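Local coordinates for protein thioesterase (Streptomyces sp. WAC02707, PDB 6VAP) that probably hydrolyses the thioesters of aberrant or stalled acyl groups on the carrier proteins of the borrelidin polyketide synthase, as a type II thioesterase of the alpha/beta-hydrolase fold, at residues W13-R18 with Q62-E67; H97-T102 with R179-Y184; E106-F111 with I116-L121; I196-G201 with R213-H218. All coordinates share one frame; numbering follows the deposited sequence.

Contact 1 (W13-R18 with Q62-E67); sequences WIRQYR and QDRRAE
Trp13 and Arg64 mark the closest backbone approach of the two segments, with CA atoms 9.2 Å apart, so side chains make the contact. Residues 13-18 carry the short strand 14-15, while 62-67 is a loop whose type I beta turn runs from Arg64 to Glu67. The Arg64 guanidinium stands on edge over one face of the Trp13 indole, planes 78° apart, with NH1 3.3 Å from Trp13 CD2: a cation-pi contact. A bend at chi3 (74°) turns Arg64 so that NE and NH2 also grip Glu67 side-on, NE lying 2.7 Å from Glu67 OE2; Gln57 O takes NH1. Nearer the surface, Arg15 meets the Asp63 carboxylate end-on. Its NH2 reaches the syn lone pair of Asp63 OD2 at 2.7 Å, and its NH1 meets Asp63 OD1 from above the carboxylate plane at 2.9 Å. These bonds tie the loop after strand 52-56 to the antiparallel edge strand of an alpha/beta-hydrolase sheet.

Contact 2 (H97-T102 with R179-Y184); sequences HSMGAT and RAAETY
Thr102 sets its CG2 methyl over the centre of one face of the Tyr184 ring, a CH-pi contact 3.4 Å from the centroid and 9° off the ring normal. CG2 is anti to the backbone N of Thr102, which leaves OG1 on another side of CB to bond Arg126 NE, while the far end of the phenol is held by a bond from Tyr184 OH to Glu106 OE2. The ring is thus fixed both on its face and at its hydroxyl. Beside this pair the start of helix 99-113 meets the end of helix 167-182, the CA atoms of Met99 and Ala181 only 5.3 Å apart. Ser98, at the N-cap position of helix 99-113, lies in a GxSxG sequence that fits the nucleophile elbow of alpha/beta hydrolases; its OG bonds His232 NE2, consistent with a catalytic triad completed by Asp204. Met99 packs by its CG, 3.7 Å from Ala181 CB. In contrast to this buried seam, Arg179 and Thr183 are partly exposed and lie on the outer side of their helix end, where Thr183 OG1 turns back to Arg179 O at 2.7 Å.

Contact 3 (E106-F111 with I116-L121); sequences ELARRF and ISLEAL
Leu118 and Phe111 both hold CG anti to the carbonyl carbon (chi1 -55° and -82°), which brings the forked end of the leucine against the benzyl group, the two side chains crossing at about a right angle. One branch of Leu118, CD2, rests 3.9 Å from Phe111 CB and lies obliquely to the ring. The other, CD1, presses on the methyl of Ala108, with CD1 to Ala108 CB at 3.3 Å, tighter than normal van der Waals contact. Leu121 adds a looser touch, its CD2 4.2 Å from Ala108 CB. Toward the end of segment 106-111, the edge of the Phe111 ring meets Ile116 CD1, in the ring plane; Ile116 CG2 lies 3.9 Å from Phe111 CD1. The backbone closes the same end: Ile116 N donates to Phe111 O at 2.9 Å. On the side of the helix turned from this apolar patch, Glu106 holds a salt-bridge network with Arg109 and Arg110. The contact lies in the second half of the beta-alpha-beta unit, where helix 99-113 returns to strand 120-124, with Leu94 of strand 92-97 touching both Ala108 and Leu118, and Phe81 of helix 73-87 meeting Phe111 edge-to-face.

Contact 4 (I196-G201 with R213-H218); sequences IHALTG and RAWSEH
Ile196 and Trp215 make the main apolar contact, their side chains crossing at about a right angle. With CG2 anti to its backbone N, Ile196 presents this methyl to the tryptophan stem, CG2 lying 4.1 Å from Trp215 CB, while CD1 rests against the backbone, 3.8 Å from Trp215 O. The same CD1 touches the His218 stem, 4.4 Å from its CB. Ala198, two residues on and pointing the same way from the strand, offers its CB to the five-membered ring of the indole, 4.4 Å from Trp215 CD1. This packing lays the 3-10 turn 214-217 against strand 196-201, within the crossover that leads to strand 223-228, the outermost parallel strand of the alpha/beta-hydrolase sheet. Polar bonds stay within the turn or lead outside: Ser216 OG and N both bond Arg213 O, OG at 2.9 Å. Trp215 NE1 donates to Arg126 O, and His218 NE2 pairs with Ser130 OG, so one nitrogen of each ring is tied to the loop after strand 120-124.

Overall arrangement
Contacts 1, 3 and 4 reach one sheet, from the antiparallel edge strand in contact 1 to strand 196-201 in contact 4, the centres of these two about 29 Å apart on opposite sides of the chain's centre; contact 2 joins two helices. Contact 2 holds Ser98, the probable nucleophile, and its centre is about 15 Å from that of contact 4 and about 17 Å from that of contact 3. Contacts 2 and 3 share helix 99-113 and touch through Tyr184 and Glu106. Contacts 3 and 4 meet through neighbouring strands, Leu121 O taking His197 N at 2.9 Å. Trp215 CH2 of contact 4 packs on Ala101 O of contact 2. Contact 1 touches none of the others.

Contact 1 (W13-R18 with Q62-E67)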
loop_
_atom_site.group_PDB
_atom_site.type_symbol
_atom_site.label_atom_id
_atom_site.label_comp_id
_atom_site.label_asym_id
_atom_site.label_seq_id
_atom_site.Cartn_x
_atom_site.Cartn_y
_atom_site.Cartn_z
ATOM N N TRP A 13 3.598 -9.933 10.870
ATOM C CA TRP A 13 2.988 -9.118 9.822
ATOM C C TRP A 13 3.456 -7.663 9.822
ATOM O O TRP A 13 3.623 -7.051 8.763
ATOM C CB TRP A 13 1.454 -9.121 9.966
ATOM C CG TRP A 13 0.783 -10.336 9.455
ATOM C CD1 TRP A 13 0.410 -11.454 10.175
ATOM C CD2 TRP A 13 0.296 -10.527 8.131
ATOM N NE1 TRP A 13 -0.220 -12.355 9.340
ATOM C CE2 TRP A 13 -0.338 -11.794 8.096
ATOM C CE3 TRP A 13 0.300 -9.737 6.976
ATOM C CZ2 TRP A 13 -0.898 -12.310 6.943
ATOM C CZ3 TRP A 13 -0.272 -10.260 5.824
ATOM C CH2 TRP A 13 -0.846 -11.535 5.821
ATOM N N ILE A 14 3.636 -7.086 11.000
ATOM C CA ILE A 14 3.753 -5.641 11.160
ATOM C C ILE A 14 5.132 -5.332 11.696
ATOM O O ILE A 14 5.457 -5.722 12.821
ATOM C CB ILE A 14 2.670 -5.080 12.095
ATOM C CG1 ILE A 14 1.277 -5.400 11.508
ATOM C CG2 ILE A 14 2.867 -3.584 12.271
ATOM C CD1 ILE A 14 0.138 -5.147 12.443
ATOM N N ARG A 15 5.925 -4.602 10.918
ATOM C CA ARG A 15 7.296 -4.274 11.285
ATOM C C ARG A 15 7.351 -2.803 11.690
ATOM O O ARG A 15 7.010 -1.918 10.897
ATOM C CB ARG A 15 8.254 -4.556 10.128
ATOM C CG ARG A 15 8.131 -5.965 9.537
ATOM C CD ARG A 15 8.494 -7.025 10.590
ATOM N NE ARG A 15 7.965 -8.337 10.225
ATOM C CZ ARG A 15 8.657 -9.292 9.617
ATOM N NH1 ARG A 15 9.924 -9.085 9.291
ATOM N NH2 ARG A 15 8.073 -10.456 9.340
ATOM N N GLN A 16 7.788 -2.548 12.912
ATOM C CA GLN A 16 7.954 -1.204 13.462
ATOM C C GLN A 16 9.456 -0.960 13.543
ATOM O O GLN A 16 10.136 -1.479 14.434
ATOM C CB GLN A 16 7.281 -1.125 14.831
ATOM C CG GLN A 16 7.336 0.246 15.484
ATOM C CD GLN A 16 6.734 0.258 16.873
ATOM O OE1 GLN A 16 6.434 -0.786 17.431
ATOM N NE2 GLN A 16 6.555 1.439 17.434
ATOM N N TYR A 17 9.971 -0.157 12.615
ATOM C CA TYR A 17 11.412 0.002 12.495
ATOM C C TYR A 17 11.976 1.022 13.473
ATOM O O TYR A 17 13.144 0.911 13.849
ATOM C CB TYR A 17 11.746 0.383 11.056
ATOM C CG TYR A 17 11.490 -0.740 10.084
ATOM C CD1 TYR A 17 12.110 -1.989 10.242
ATOM C CD2 TYR A 17 10.668 -0.546 8.980
ATOM C CE1 TYR A 17 11.874 -3.019 9.344
ATOM C CE2 TYR A 17 10.405 -1.565 8.094
ATOM C CZ TYR A 17 11.014 -2.799 8.267
ATOM O OH TYR A 17 10.776 -3.826 7.386
ATOM N N ARG A 18 11.198 2.023 13.868
ATOM C CA ARG A 18 11.670 3.066 14.757
ATOM C C ARG A 18 10.702 3.277 15.917
ATOM O O ARG A 18 9.508 2.996 15.800
ATOM C CB ARG A 18 11.843 4.377 13.983
ATOM C CG ARG A 18 12.871 4.327 12.862
ATOM C CD ARG A 18 14.283 4.470 13.368
ATOM N NE ARG A 18 15.235 4.675 12.278
ATOM C CZ ARG A 18 15.865 3.696 11.634
ATOM N NH1 ARG A 18 15.650 2.429 11.963
ATOM N NH2 ARG A 18 16.714 3.987 10.662
ATOM N N GLN A 62 11.590 -12.827 2.430
ATOM C CA GLN A 62 12.558 -12.613 3.499
ATOM C C GLN A 62 12.335 -13.609 4.627
ATOM O O GLN A 62 12.449 -14.814 4.415
ATOM C CB GLN A 62 12.488 -11.171 4.000
ATOM C CG GLN A 62 12.711 -10.131 2.882
ATOM C CD GLN A 62 12.582 -8.702 3.391
ATOM O OE1 GLN A 62 11.894 -8.441 4.367
ATOM N NE2 GLN A 62 13.252 -7.770 2.721
ATOM N N ASP A 63 12.064 -13.129 5.838
ATOM C CA ASP A 63 11.929 -14.024 6.978
ATOM C C ASP A 63 10.666 -14.862 6.875
ATOM O O ASP A 63 10.563 -15.869 7.580
ATOM C CB ASP A 63 11.910 -13.227 8.282
ATOM C CG ASP A 63 10.748 -12.251 8.341
ATOM O OD1 ASP A 63 10.762 -11.266 7.581
ATOM O OD2 ASP A 63 9.834 -12.481 9.144
ATOM N N ARG A 64 9.701 -14.470 6.030
ATOM C CA ARG A 64 8.489 -15.251 5.797
ATOM C C ARG A 64 8.563 -16.114 4.529
ATOM O O ARG A 64 7.526 -16.550 4.019
ATOM C CB ARG A 64 7.281 -14.314 5.718
ATOM C CG ARG A 64 7.148 -13.361 6.885
ATOM C CD ARG A 64 5.812 -12.705 6.891
ATOM N NE ARG A 64 4.762 -13.620 7.323
ATOM C CZ ARG A 64 3.480 -13.308 7.493
ATOM N NH1 ARG A 64 3.032 -12.100 7.195
ATOM N NH2 ARG A 64 2.625 -14.250 7.892
ATOM N N ARG A 65 9.763 -16.352 3.995
ATOM C CA ARG A 65 9.869 -17.065 2.723
ATOM C C ARG A 65 9.275 -18.463 2.817
ATOM O O ARG A 65 8.726 -18.972 1.836
ATOM C CB ARG A 65 11.330 -17.130 2.277
ATOM C CG ARG A 65 11.519 -16.874 0.798
ATOM C CD ARG A 65 12.998 -16.830 0.423
ATOM N NE ARG A 65 13.420 -15.487 0.022
ATOM C CZ ARG A 65 14.265 -14.719 0.710
ATOM N NH1 ARG A 65 14.799 -15.149 1.849
ATOM N NH2 ARG A 65 14.579 -13.513 0.254
ATOM N N ALA A 66 9.373 -19.102 3.979
ATOM C CA ALA A 66 8.825 -20.447 4.121
ATOM C C ALA A 66 7.301 -20.441 4.009
ATOM O O ALA A 66 6.710 -21.420 3.530
ATOM C CB ALA A 66 9.252 -21.059 5.456
ATOM N N GLU A 67 6.648 -19.356 4.421
ATOM C CA GLU A 67 5.195 -19.299 4.335
ATOM C C GLU A 67 4.748 -19.224 2.881
ATOM O O GLU A 67 5.379 -18.573 2.050
ATOM C CB GLU A 67 4.664 -18.102 5.124
ATOM C CG GLU A 67 5.149 -18.092 6.578
ATOM C CD GLU A 67 4.492 -17.001 7.405
ATOM O OE1 GLU A 67 3.238 -16.956 7.416
ATOM O OE2 GLU A 67 5.236 -16.193 8.035
HETATM O O HOH W 1 -0.122 -15.636 8.807
#

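Contact 2 (H97-T102 with R179-Y184)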
loop_
_atom_site.group_PDB
_atom_site.type_symbol
_atom_site.label_atom_id
_atom_site.label_comp_id
_atom_site.label_asym_id
_atom_site.label_seq_id
_atom_site.Cartn_x
_atom_site.Cartn_y
_atom_site.Cartn_z
ATOM N N HIS A 97 1.515 1.587 -2.169
ATOM C CA HIS A 97 2.025 1.800 -3.511
ATOM C C HIS A 97 1.631 0.619 -4.388
ATOM O O HIS A 97 1.791 -0.534 -3.991
ATOM C CB HIS A 97 3.535 1.971 -3.463
ATOM C CG HIS A 97 4.145 2.224 -4.800
ATOM N ND1 HIS A 97 3.843 3.331 -5.565
ATOM C CD2 HIS A 97 5.030 1.495 -5.516
ATOM C CE1 HIS A 97 4.536 3.281 -6.691
ATOM N NE2 HIS A 97 5.253 2.171 -6.691
ATOM N N SER A 98 1.104 0.918 -5.573
ATOM C CA SER A 98 0.754 -0.065 -6.591
ATOM C C SER A 98 -0.206 -1.071 -5.989
ATOM O O SER A 98 -1.266 -0.690 -5.500
ATOM C CB SER A 98 1.999 -0.708 -7.187
ATOM O OG SER A 98 1.713 -1.283 -8.455
ATOM N N MET A 99 0.137 -2.347 -5.991
ATOM C CA MET A 99 -0.766 -3.323 -5.397
ATOM C C MET A 99 -1.082 -2.975 -3.942
ATOM O O MET A 99 -2.219 -3.152 -3.485
ATOM C CB MET A 99 -0.166 -4.719 -5.493
ATOM C CG MET A 99 -1.058 -5.826 -4.971
ATOM S SD MET A 99 -0.557 -6.486 -3.361
ATOM C CE MET A 99 0.950 -7.274 -3.801
ATOM N N GLY A 100 -0.097 -2.465 -3.201
ATOM C CA GLY A 100 -0.352 -2.017 -1.845
ATOM C C GLY A 100 -1.468 -0.998 -1.740
ATOM O O GLY A 100 -2.106 -0.889 -0.686
ATOM N N ALA A 101 -1.685 -0.202 -2.794
ATOM C CA ALA A 101 -2.762 0.791 -2.753
ATOM C C ALA A 101 -4.135 0.117 -2.728
ATOM O O ALA A 101 -5.050 0.552 -2.021
ATOM C CB ALA A 101 -2.646 1.747 -3.958
ATOM N N THR A 102 -4.300 -0.945 -3.502
ATOM C CA THR A 102 -5.563 -1.668 -3.474
ATOM C C THR A 102 -5.758 -2.349 -2.122
ATOM O O THR A 102 -6.847 -2.301 -1.537
ATOM C CB THR A 102 -5.610 -2.683 -4.612
ATOM O OG1 THR A 102 -5.438 -2.032 -5.871
ATOM C CG2 THR A 102 -6.977 -3.448 -4.605
ATOM N N ARG A 179 -0.291 -11.992 -9.077
ATOM C CA ARG A 179 -1.591 -12.622 -9.222
ATOM C C ARG A 179 -2.628 -11.827 -8.442
ATOM O O ARG A 179 -3.725 -11.556 -8.938
ATOM C CB ARG A 179 -1.520 -14.079 -8.740
ATOM C CG ARG A 179 -2.875 -14.778 -8.620
ATOM C CD ARG A 179 -2.718 -16.259 -8.296
ATOM N NE ARG A 179 -2.230 -17.014 -9.438
ATOM C CZ ARG A 179 -2.975 -17.335 -10.488
ATOM N NH1 ARG A 179 -4.249 -16.966 -10.536
ATOM N NH2 ARG A 179 -2.438 -18.023 -11.491
ATOM N N ALA A 180 -2.286 -11.424 -7.212
ATOM C CA ALA A 180 -3.229 -10.692 -6.387
ATOM C C ALA A 180 -3.559 -9.368 -7.037
ATOM O O ALA A 180 -4.732 -8.979 -7.061
ATOM C CB ALA A 180 -2.653 -10.489 -4.986
ATOM N N ALA A 181 -2.533 -8.664 -7.569
ATOM C CA ALA A 181 -2.752 -7.374 -8.228
ATOM C C ALA A 181 -3.603 -7.522 -9.485
ATOM O O ALA A 181 -4.435 -6.660 -9.786
ATOM C CB ALA A 181 -1.410 -6.718 -8.592
ATOM N N GLU A 182 -3.366 -8.565 -10.264
ATOM C CA GLU A 182 -3.991 -8.684 -11.574
ATOM C C GLU A 182 -5.363 -9.349 -11.548
ATOM O O GLU A 182 -6.168 -9.088 -12.440
ATOM C CB GLU A 182 -3.066 -9.459 -12.518
ATOM C CG GLU A 182 -1.947 -8.638 -13.052
ATOM C CD GLU A 182 -0.905 -9.470 -13.811
ATOM O OE1 GLU A 182 -0.505 -10.533 -13.282
ATOM O OE2 GLU A 182 -0.494 -9.060 -14.937
ATOM N N THR A 183 -5.673 -10.175 -10.559
ATOM C CA THR A 183 -6.959 -10.856 -10.508
ATOM C C THR A 183 -7.933 -10.201 -9.534
ATOM O O THR A 183 -8.985 -10.778 -9.251
ATOM C CB THR A 183 -6.766 -12.333 -10.108
ATOM O OG1 THR A 183 -6.279 -12.414 -8.747
ATOM C CG2 THR A 183 -5.748 -13.009 -11.051
ATOM N N TYR A 184 -7.588 -9.040 -8.978
ATOM C CA TYR A 184 -8.486 -8.323 -8.083
ATOM C C TYR A 184 -9.791 -7.986 -8.766
ATOM O O TYR A 184 -9.789 -7.494 -9.890
ATOM C CB TYR A 184 -7.808 -7.049 -7.623
ATOM C CG TYR A 184 -8.630 -6.113 -6.778
ATOM C CD1 TYR A 184 -9.055 -6.473 -5.478
ATOM C CD2 TYR A 184 -9.067 -4.899 -7.300
ATOM C CE1 TYR A 184 -9.830 -5.618 -4.732
ATOM C CE2 TYR A 184 -9.851 -4.031 -6.543
ATOM C CZ TYR A 184 -10.185 -4.366 -5.261
ATOM O OH TYR A 184 -10.977 -3.492 -4.509
#

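Contact 3 (E106-F111 with I116-L121)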
loop_
_atom_site.group_PDB
_atom_site.type_symbol
_atom_site.label_atom_id
_atom_site.label_comp_id
_atom_site.label_asym_id
_atom_site.label_seq_id
_atom_site.Cartn_x
_atom_site.Cartn_y
_atom_site.Cartn_z
ATOM N N GLU A 106 -8.772 -1.704 0.593
ATOM C CA GLU A 106 -9.571 -2.779 1.165
ATOM C C GLU A 106 -9.494 -2.762 2.681
ATOM O O GLU A 106 -10.507 -2.988 3.356
ATOM C CB GLU A 106 -9.093 -4.113 0.590
ATOM C CG GLU A 106 -9.515 -4.367 -0.839
ATOM C CD GLU A 106 -11.042 -4.457 -0.964
ATOM O OE1 GLU A 106 -11.686 -4.739 0.054
ATOM O OE2 GLU A 106 -11.557 -4.225 -2.066
ATOM N N LEU A 107 -8.305 -2.496 3.226
ATOM C CA LEU A 107 -8.158 -2.356 4.671
ATOM C C LEU A 107 -8.937 -1.157 5.177
ATOM O O LEU A 107 -9.597 -1.231 6.219
ATOM C CB LEU A 107 -6.675 -2.225 5.043
ATOM C CG LEU A 107 -5.849 -3.459 4.787
ATOM C CD1 LEU A 107 -4.323 -3.139 4.885
ATOM C CD2 LEU A 107 -6.214 -4.528 5.821
ATOM N N ALA A 108 -8.973 -0.083 4.395
ATOM C CA ALA A 108 -9.752 1.079 4.802
ATOM C C ALA A 108 -11.233 0.743 4.897
ATOM O O ALA A 108 -11.924 1.134 5.842
ATOM C CB ALA A 108 -9.516 2.230 3.833
ATOM N N ARG A 109 -11.740 0.024 3.907
ATOM C CA ARG A 109 -13.120 -0.422 3.930
ATOM C C ARG A 109 -13.419 -1.190 5.195
ATOM O O ARG A 109 -14.474 -0.988 5.802
ATOM C CB ARG A 109 -13.397 -1.311 2.712
ATOM C CG ARG A 109 -13.758 -0.617 1.447
ATOM C CD ARG A 109 -13.961 -1.638 0.308
ATOM N NE ARG A 109 -15.107 -1.304 -0.530
ATOM C CZ ARG A 109 -15.565 -2.083 -1.496
ATOM N NH1 ARG A 109 -14.982 -3.250 -1.730
ATOM N NH2 ARG A 109 -16.579 -1.677 -2.229
ATOM N N ARG A 110 -12.489 -2.055 5.621
ATOM C CA ARG A 110 -12.707 -2.859 6.824
ATOM C C ARG A 110 -12.598 -2.041 8.118
ATOM O O ARG A 110 -13.311 -2.304 9.094
ATOM C CB ARG A 110 -11.705 -4.007 6.810
ATOM C CG ARG A 110 -12.030 -5.062 5.784
ATOM C CD ARG A 110 -10.781 -5.794 5.333
ATOM N NE ARG A 110 -11.111 -6.996 4.532
ATOM C CZ ARG A 110 -11.392 -6.957 3.228
ATOM N NH1 ARG A 110 -11.431 -5.795 2.583
ATOM N NH2 ARG A 110 -11.660 -8.069 2.575
ATOM N N PHE A 111 -11.690 -1.072 8.165
ATOM C CA PHE A 111 -11.607 -0.199 9.327
ATOM C C PHE A 111 -12.906 0.556 9.514
ATOM O O PHE A 111 -13.442 0.599 10.624
ATOM C CB PHE A 111 -10.431 0.763 9.186
ATOM C CG PHE A 111 -9.109 0.165 9.586
ATOM C CD1 PHE A 111 -8.838 -0.136 10.921
ATOM C CD2 PHE A 111 -8.127 -0.048 8.652
ATOM C CE1 PHE A 111 -7.640 -0.661 11.309
ATOM C CE2 PHE A 111 -6.891 -0.572 9.028
ATOM C CZ PHE A 111 -6.648 -0.896 10.345
ATOM N N ILE A 116 -13.919 2.427 12.759
ATOM C CA ILE A 116 -12.599 3.011 12.997
ATOM C C ILE A 116 -12.337 4.008 11.881
ATOM O O ILE A 116 -12.041 3.612 10.753
ATOM C CB ILE A 116 -11.491 1.943 13.055
ATOM C CG1 ILE A 116 -11.849 0.893 14.129
ATOM C CG2 ILE A 116 -10.154 2.581 13.348
ATOM C CD1 ILE A 116 -10.870 -0.258 14.280
ATOM N N SER A 117 -12.407 5.294 12.206
ATOM C CA SER A 117 -12.155 6.347 11.242
ATOM C C SER A 117 -10.671 6.404 10.881
ATOM O O SER A 117 -9.789 6.115 11.706
ATOM C CB SER A 117 -12.605 7.692 11.815
ATOM O OG SER A 117 -11.908 7.981 13.008
ATOM N N LEU A 118 -10.404 6.804 9.633
ATOM C CA LEU A 118 -9.048 6.968 9.117
ATOM C C LEU A 118 -8.743 8.433 8.821
ATOM O O LEU A 118 -9.579 9.152 8.274
ATOM C CB LEU A 118 -8.843 6.156 7.836
ATOM C CG LEU A 118 -9.151 4.660 7.920
ATOM C CD1 LEU A 118 -8.968 4.001 6.552
ATOM C CD2 LEU A 118 -8.200 4.006 8.929
ATOM N N GLU A 119 -7.542 8.879 9.184
ATOM C CA GLU A 119 -7.149 10.255 8.886
ATOM C C GLU A 119 -6.984 10.469 7.387
ATOM O O GLU A 119 -7.375 11.512 6.847
ATOM C CB GLU A 119 -5.849 10.587 9.617
ATOM C CG GLU A 119 -5.934 10.436 11.116
ATOM C CD GLU A 119 -7.084 11.232 11.725
ATOM O OE1 GLU A 119 -7.198 12.439 11.423
ATOM O OE2 GLU A 119 -7.860 10.644 12.514
ATOM N N ALA A 120 -6.359 9.518 6.710
ATOM C CA ALA A 120 -6.230 9.611 5.271
ATOM C C ALA A 120 -5.984 8.222 4.710
ATOM O O ALA A 120 -5.464 7.341 5.407
ATOM C CB ALA A 120 -5.094 10.558 4.890
ATOM N N LEU A 121 -6.371 8.040 3.436
ATOM C CA LEU A 121 -5.954 6.900 2.627
ATOM C C LEU A 121 -5.088 7.474 1.501
ATOM O O LEU A 121 -5.590 8.220 0.647
ATOM C CB LEU A 121 -7.159 6.144 2.091
ATOM C CG LEU A 121 -6.829 5.106 1.045
ATOM C CD1 LEU A 121 -5.839 4.073 1.615
ATOM C CD2 LEU A 121 -8.095 4.439 0.504
#

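Contact 4 (I196-G201 with R213-H218)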
loop_
_atom_site.group_PDB
_atom_site.type_symbol
_atom_site.label_atom_id
_atom_site.label_comp_id
_atom_site.label_asym_id
_atom_site.label_seq_id
_atom_site.Cartn_x
_atom_site.Cartn_y
_atom_site.Cartn_z
ATOM N N ILE A 196 -8.998 10.873 0.698
ATOM C CA ILE A 196 -8.181 10.055 -0.174
ATOM C C ILE A 196 -7.237 10.979 -0.917
ATOM O O ILE A 196 -7.656 11.989 -1.492
ATOM C CB ILE A 196 -9.026 9.242 -1.163
ATOM C CG1 ILE A 196 -9.771 8.123 -0.438
ATOM C CG2 ILE A 196 -8.070 8.587 -2.248
ATOM C CD1 ILE A 196 -10.622 7.236 -1.327
ATOM N N HIS A 197 -5.952 10.676 -0.851
ATOM C CA HIS A 197 -4.934 11.438 -1.558
ATOM C C HIS A 197 -4.253 10.478 -2.517
ATOM O O HIS A 197 -3.611 9.514 -2.093
ATOM C CB HIS A 197 -3.910 12.088 -0.618
ATOM C CG HIS A 197 -3.042 13.115 -1.297
ATOM N ND1 HIS A 197 -2.456 14.163 -0.622
ATOM C CD2 HIS A 197 -2.665 13.258 -2.595
ATOM C CE1 HIS A 197 -1.759 14.903 -1.467
ATOM N NE2 HIS A 197 -1.861 14.371 -2.671
ATOM N N ALA A 198 -4.384 10.737 -3.802
ATOM C CA ALA A 198 -3.833 9.868 -4.817
ATOM C C ALA A 198 -2.545 10.482 -5.338
ATOM O O ALA A 198 -2.426 11.707 -5.464
ATOM C CB ALA A 198 -4.840 9.694 -5.936
ATOM N N LEU A 199 -1.582 9.629 -5.650
ATOM C CA LEU A 199 -0.266 10.055 -6.108
ATOM C C LEU A 199 0.121 9.204 -7.309
ATOM O O LEU A 199 0.025 7.972 -7.255
ATOM C CB LEU A 199 0.777 9.918 -5.002
ATOM C CG LEU A 199 0.344 10.414 -3.628
ATOM C CD1 LEU A 199 1.335 9.936 -2.609
ATOM C CD2 LEU A 199 0.224 11.933 -3.565
ATOM N N THR A 200 0.524 9.851 -8.402
ATOM C CA THR A 200 0.762 9.117 -9.635
ATOM C C THR A 200 1.919 9.758 -10.395
ATOM O O THR A 200 2.240 10.928 -10.202
ATOM C CB THR A 200 -0.539 9.050 -10.469
ATOM O OG1 THR A 200 -0.382 8.093 -11.529
ATOM C CG2 THR A 200 -0.895 10.430 -11.038
ATOM N N GLY A 201 2.552 8.974 -11.249
ATOM C CA GLY A 201 3.549 9.487 -12.154
ATOM C C GLY A 201 2.928 9.869 -13.483
ATOM O O GLY A 201 1.988 9.263 -13.936
ATOM N N ARG A 213 -7.677 9.689 -11.077
ATOM C CA ARG A 213 -8.706 10.607 -10.608
ATOM C C ARG A 213 -9.934 9.839 -10.129
ATOM O O ARG A 213 -10.676 10.332 -9.282
ATOM C CB ARG A 213 -9.043 11.615 -11.740
ATOM C CG ARG A 213 -10.174 12.580 -11.429
ATOM C CD ARG A 213 -9.725 13.663 -10.473
ATOM N NE ARG A 213 -8.618 14.455 -11.008
ATOM C CZ ARG A 213 -8.132 15.550 -10.429
ATOM N NH1 ARG A 213 -8.654 15.991 -9.290
ATOM N NH2 ARG A 213 -7.120 16.204 -10.988
ATOM N N ALA A 214 -10.184 8.644 -10.671
ATOM C CA ALA A 214 -11.384 7.914 -10.306
ATOM C C ALA A 214 -11.361 7.516 -8.839
ATOM O O ALA A 214 -12.411 7.182 -8.291
ATOM C CB ALA A 214 -11.539 6.687 -11.188
ATOM N N TRP A 215 -10.209 7.595 -8.162
ATOM C CA TRP A 215 -10.218 7.351 -6.726
ATOM C C TRP A 215 -11.173 8.293 -6.019
ATOM O O TRP A 215 -11.683 7.953 -4.954
ATOM C CB TRP A 215 -8.823 7.490 -6.153
ATOM C CG TRP A 215 -7.948 6.281 -6.294
ATOM C CD1 TRP A 215 -6.960 6.081 -7.272
ATOM C CD2 TRP A 215 -7.881 5.137 -5.443
ATOM N NE1 TRP A 215 -6.302 4.892 -7.060
ATOM C CE2 TRP A 215 -6.862 4.280 -5.967
ATOM C CE3 TRP A 215 -8.621 4.707 -4.342
ATOM C CZ2 TRP A 215 -6.558 3.044 -5.383
ATOM C CZ3 TRP A 215 -8.303 3.518 -3.763
ATOM C CH2 TRP A 215 -7.290 2.686 -4.275
ATOM N N SER A 216 -11.428 9.467 -6.585
ATOM C CA SER A 216 -12.368 10.403 -5.983
ATOM C C SER A 216 -13.767 9.817 -5.837
ATOM O O SER A 216 -14.560 10.319 -5.030
ATOM C CB SER A 216 -12.443 11.677 -6.845
ATOM O OG SER A 216 -13.106 11.444 -8.079
ATOM N N GLU A 217 -14.100 8.799 -6.624
ATOM C CA GLU A 217 -15.434 8.223 -6.613
ATOM C C GLU A 217 -15.626 7.209 -5.501
ATOM O O GLU A 217 -16.718 6.639 -5.394
ATOM C CB GLU A 217 -15.726 7.574 -7.969
ATOM C CG GLU A 217 -15.842 8.573 -9.125
ATOM C CD GLU A 217 -15.665 7.919 -10.483
ATOM O OE1 GLU A 217 -15.968 6.718 -10.607
ATOM O OE2 GLU A 217 -15.215 8.601 -11.430
ATOM N N HIS A 218 -14.602 6.978 -4.680
ATOM C CA HIS A 218 -14.648 5.959 -3.645
ATOM C C HIS A 218 -14.664 6.515 -2.229
ATOM O O HIS A 218 -14.616 5.743 -1.264
ATOM C CB HIS A 218 -13.466 5.017 -3.802
ATOM C CG HIS A 218 -13.530 4.172 -5.036
ATOM N ND1 HIS A 218 -14.108 2.925 -5.048
ATOM C CD2 HIS A 218 -13.137 4.402 -6.312
ATOM C CE1 HIS A 218 -14.024 2.402 -6.254
ATOM N NE2 HIS A 218 -13.463 3.289 -7.051
#